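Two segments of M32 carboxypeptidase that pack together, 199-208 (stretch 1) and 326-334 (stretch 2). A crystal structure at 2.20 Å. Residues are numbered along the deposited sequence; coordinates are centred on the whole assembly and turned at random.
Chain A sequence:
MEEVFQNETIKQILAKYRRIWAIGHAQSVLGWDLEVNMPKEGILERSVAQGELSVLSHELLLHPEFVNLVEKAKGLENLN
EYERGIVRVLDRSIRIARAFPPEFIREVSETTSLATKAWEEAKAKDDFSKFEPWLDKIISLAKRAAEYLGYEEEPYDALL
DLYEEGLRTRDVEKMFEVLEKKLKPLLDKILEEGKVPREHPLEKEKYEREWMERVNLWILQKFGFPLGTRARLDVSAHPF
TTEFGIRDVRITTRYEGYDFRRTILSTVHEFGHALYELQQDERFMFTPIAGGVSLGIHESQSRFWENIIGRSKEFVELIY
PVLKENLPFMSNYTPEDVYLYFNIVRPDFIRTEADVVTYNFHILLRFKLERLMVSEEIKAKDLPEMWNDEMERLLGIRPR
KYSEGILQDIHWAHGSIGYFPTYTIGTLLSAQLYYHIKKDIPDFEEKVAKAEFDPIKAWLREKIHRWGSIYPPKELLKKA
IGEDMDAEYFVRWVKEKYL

Stretch 1 199-208: EHPLEKEKYE
Stretch 2 (326-334) NLPFMSNYT

The two stretches are largely loop, each carrying one short 3-10 segment (201-203 and 328-330), and they run antiparallel: CA atoms pair L202 with Y333 at 8.5 Å, E205 with F329 at 7.0 Å and Y207 with L327 at 7.2 Å. Backbone hydrogen bonds shape each side locally, K204 N to P201 O (2.9 Å) in the first and M330 N to L327 O (3.0 Å) and Y333 N to M330 O (3.1 Å) in the second. E205 (phi/psi -61/122) and K206 (-87/156) then extend the first chain, whereas Y333 (-127/155) extends the second.

A single hydrogen bond crosses the contact. Y333 OH donates to E205 OE2 at 2.6 Å, reached because E205 (chi1 -61°, chi2 -61°, chi3 -9°) points its CA-to-CB bond toward stretch 2 and bends so that OE2 meets the Y333 hydroxyl, and Y333 (chi1 -53°, chi2 85°) points its CA-to-CB bond toward stretch 1.

Two CH-pi contacts supply the ring-face packing. L202 CD2 lies 3.4 Å from the Y333 ring centroid, 12° off the normal; E205 CB lies 3.6 Å from the F329 centroid, 10° off. E205 therefore serves twice, its aliphatic CB covering a phenyl face while its carboxylate meets a hydroxyl. F329 is placed for this by chi1 58° (p) and chi2 76°.

Apolar contacts complete the interface. P201 CG approaches the Y333 ring edge, 3.8 Å from Y333 CE2. L202 (chi1 -81°, chi2 t) also brings CD2 to 4.3 Å from F329 CD1 and 4.4 Å from M330 SD, so this buried, branched residue touches three partners. At the far end Y207 CB lies at the F329 edge, 4.0 Å from F329 CE2, and 4.3 Å from L327 CD2. The CA-to-CB bond of K206 points away from stretch 2, but its backbone O comes within 2.9 Å of F329 CE2.

Together the stretches bury 391 Å², with Y333 (97 Å²) and F329 (84 Å²) contributing most.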

# COMPACT_ATOMS: atom_id res chain seq x y z
N GLU A 199 20.27 -21.18 -28.80
CA GLU A 199 20.64 -19.87 -28.28
C GLU A 199 20.51 -18.84 -29.40
O GLU A 199 20.33 -19.19 -30.56
CB GLU A 199 22.07 -19.89 -27.76
CG GLU A 199 23.10 -20.22 -28.82
CD GLU A 199 24.51 -20.25 -28.28
OE1 GLU A 199 25.44 -20.52 -29.08
OE2 GLU A 199 24.69 -20.00 -27.07
N HIS A 200 20.61 -17.56 -29.04
CA HIS A 200 20.49 -16.49 -30.01
C HIS A 200 21.33 -15.29 -29.55
O HIS A 200 21.42 -15.02 -28.35
CB HIS A 200 19.03 -16.06 -30.16
CG HIS A 200 18.75 -15.26 -31.39
ND1 HIS A 200 18.46 -15.85 -32.61
CD2 HIS A 200 18.79 -13.93 -31.62
CE1 HIS A 200 18.34 -14.90 -33.53
NE2 HIS A 200 18.53 -13.73 -32.95
N PRO A 201 21.96 -14.57 -30.50
CA PRO A 201 22.78 -13.42 -30.11
C PRO A 201 21.99 -12.31 -29.39
O PRO A 201 22.56 -11.54 -28.61
CB PRO A 201 23.40 -12.96 -31.44
CG PRO A 201 22.39 -13.40 -32.46
CD PRO A 201 21.99 -14.77 -31.96
N LEU A 202 20.69 -12.23 -29.66
CA LEU A 202 19.84 -11.22 -29.04
C LEU A 202 19.80 -11.36 -27.50
O LEU A 202 19.42 -10.43 -26.79
CB LEU A 202 18.42 -11.30 -29.62
CG LEU A 202 18.24 -10.60 -30.97
CD1 LEU A 202 16.85 -10.88 -31.54
CD2 LEU A 202 18.47 -9.10 -30.78
N GLU A 203 20.22 -12.53 -27.01
CA GLU A 203 20.26 -12.77 -25.57
C GLU A 203 21.33 -11.91 -24.91
O GLU A 203 21.24 -11.61 -23.71
CB GLU A 203 20.59 -14.23 -25.26
CG GLU A 203 19.62 -15.25 -25.81
CD GLU A 203 19.83 -16.61 -25.19
OE1 GLU A 203 19.18 -17.57 -25.65
OE2 GLU A 203 20.63 -16.73 -24.24
N LYS A 204 22.34 -11.53 -25.67
CA LYS A 204 23.44 -10.74 -25.13
C LYS A 204 23.26 -9.24 -25.30
O LYS A 204 23.92 -8.44 -24.63
CB LYS A 204 24.76 -11.18 -25.76
CG LYS A 204 25.15 -12.62 -25.38
CD LYS A 204 26.43 -13.08 -26.07
CE LYS A 204 26.77 -14.51 -25.65
NZ LYS A 204 27.95 -15.05 -26.37
N GLU A 205 22.36 -8.84 -26.19
CA GLU A 205 22.13 -7.43 -26.41
C GLU A 205 21.65 -6.73 -25.13
O GLU A 205 20.64 -7.12 -24.54
CB GLU A 205 21.12 -7.24 -27.55
CG GLU A 205 21.57 -7.82 -28.90
CD GLU A 205 22.85 -7.19 -29.45
OE1 GLU A 205 23.33 -6.19 -28.89
OE2 GLU A 205 23.39 -7.70 -30.47
N LYS A 206 22.39 -5.72 -24.70
CA LYS A 206 22.05 -4.95 -23.52
C LYS A 206 21.10 -3.80 -23.88
O LYS A 206 21.07 -3.36 -25.02
CB LYS A 206 23.30 -4.35 -22.89
CG LYS A 206 24.24 -5.35 -22.23
CD LYS A 206 25.40 -4.63 -21.55
CE LYS A 206 26.30 -5.60 -20.78
NZ LYS A 206 26.83 -6.69 -21.64
N TYR A 207 20.34 -3.33 -22.91
CA TYR A 207 19.42 -2.22 -23.13
C TYR A 207 19.31 -1.38 -21.87
O TYR A 207 19.61 -1.86 -20.77
CB TYR A 207 18.04 -2.73 -23.53
CG TYR A 207 17.32 -3.53 -22.45
CD1 TYR A 207 16.71 -2.89 -21.38
CD2 TYR A 207 17.28 -4.92 -22.50
CE1 TYR A 207 16.07 -3.62 -20.38
CE2 TYR A 207 16.65 -5.66 -21.52
CZ TYR A 207 16.05 -5.01 -20.45
OH TYR A 207 15.46 -5.75 -19.45
N GLU A 208 18.91 -0.12 -22.02
CA GLU A 208 18.73 0.75 -20.87
C GLU A 208 17.26 0.64 -20.44
O GLU A 208 16.37 0.62 -21.29
CB GLU A 208 19.09 2.20 -21.23
CG GLU A 208 20.54 2.36 -21.66
CD GLU A 208 20.98 3.81 -21.71
OE1 GLU A 208 20.35 4.60 -22.45
OE2 GLU A 208 21.97 4.15 -21.02
N ASN A 326 12.72 1.71 -30.37
CA ASN A 326 13.36 1.88 -29.07
C ASN A 326 14.67 1.15 -28.82
O ASN A 326 15.39 1.49 -27.87
CB ASN A 326 12.35 1.50 -27.99
CG ASN A 326 11.19 2.47 -27.91
OD1 ASN A 326 11.30 3.53 -27.30
ND2 ASN A 326 10.07 2.11 -28.54
N LEU A 327 14.99 0.15 -29.63
CA LEU A 327 16.23 -0.59 -29.43
C LEU A 327 17.22 -0.41 -30.59
O LEU A 327 16.98 -0.90 -31.70
CB LEU A 327 15.90 -2.07 -29.22
CG LEU A 327 14.84 -2.37 -28.15
CD1 LEU A 327 14.51 -3.85 -28.16
CD2 LEU A 327 15.33 -1.93 -26.78
N PRO A 328 18.34 0.29 -30.34
CA PRO A 328 19.37 0.56 -31.34
C PRO A 328 19.93 -0.72 -31.97
O PRO A 328 20.03 -0.82 -33.19
CB PRO A 328 20.44 1.30 -30.55
CG PRO A 328 19.64 2.03 -29.52
CD PRO A 328 18.67 0.97 -29.07
N PHE A 329 20.28 -1.68 -31.13
CA PHE A 329 20.83 -2.94 -31.60
C PHE A 329 19.85 -3.74 -32.45
O PHE A 329 20.22 -4.77 -33.01
CB PHE A 329 21.30 -3.79 -30.41
CG PHE A 329 20.21 -4.08 -29.42
CD1 PHE A 329 19.24 -5.03 -29.69
CD2 PHE A 329 20.19 -3.41 -28.20
CE1 PHE A 329 18.25 -5.31 -28.76
CE2 PHE A 329 19.20 -3.68 -27.26
CZ PHE A 329 18.23 -4.63 -27.54
N MET A 330 18.61 -3.27 -32.55
CA MET A 330 17.63 -3.97 -33.38
C MET A 330 17.85 -3.71 -34.86
O MET A 330 17.28 -4.41 -35.70
CB MET A 330 16.19 -3.58 -33.01
CG MET A 330 15.55 -4.51 -31.99
SD MET A 330 15.63 -6.24 -32.46
CE MET A 330 14.29 -6.28 -33.64
N SER A 331 18.66 -2.71 -35.20
CA SER A 331 18.91 -2.41 -36.61
C SER A 331 19.80 -3.47 -37.27
O SER A 331 20.27 -3.29 -38.39
CB SER A 331 19.51 -1.00 -36.78
OG SER A 331 20.52 -0.70 -35.82
N ASN A 332 20.02 -4.57 -36.57
CA ASN A 332 20.85 -5.65 -37.08
C ASN A 332 20.07 -6.96 -37.13
O ASN A 332 20.62 -7.99 -37.51
CB ASN A 332 22.08 -5.83 -36.20
CG ASN A 332 23.03 -4.66 -36.27
OD1 ASN A 332 23.59 -4.37 -37.32
ND2 ASN A 332 23.21 -3.97 -35.15
N TYR A 333 18.80 -6.92 -36.72
CA TYR A 333 17.99 -8.13 -36.74
C TYR A 333 16.67 -7.98 -37.48
O TYR A 333 16.12 -6.88 -37.61
CB TYR A 333 17.72 -8.63 -35.32
CG TYR A 333 18.96 -8.82 -34.48
CD1 TYR A 333 19.53 -7.75 -33.79
CD2 TYR A 333 19.59 -10.06 -34.40
CE1 TYR A 333 20.69 -7.91 -33.04
CE2 TYR A 333 20.75 -10.24 -33.65
CZ TYR A 333 21.30 -9.15 -32.97
OH TYR A 333 22.43 -9.33 -32.21
N THR A 334 16.16 -9.11 -37.97
CA THR A 334 14.89 -9.13 -38.70
C THR A 334 13.81 -9.73 -37.82
O THR A 334 14.11 -10.29 -36.75
CB THR A 334 15.00 -10.00 -39.95
OG1 THR A 334 14.88 -11.38 -39.56
CG2 THR A 334 16.35 -9.79 -40.62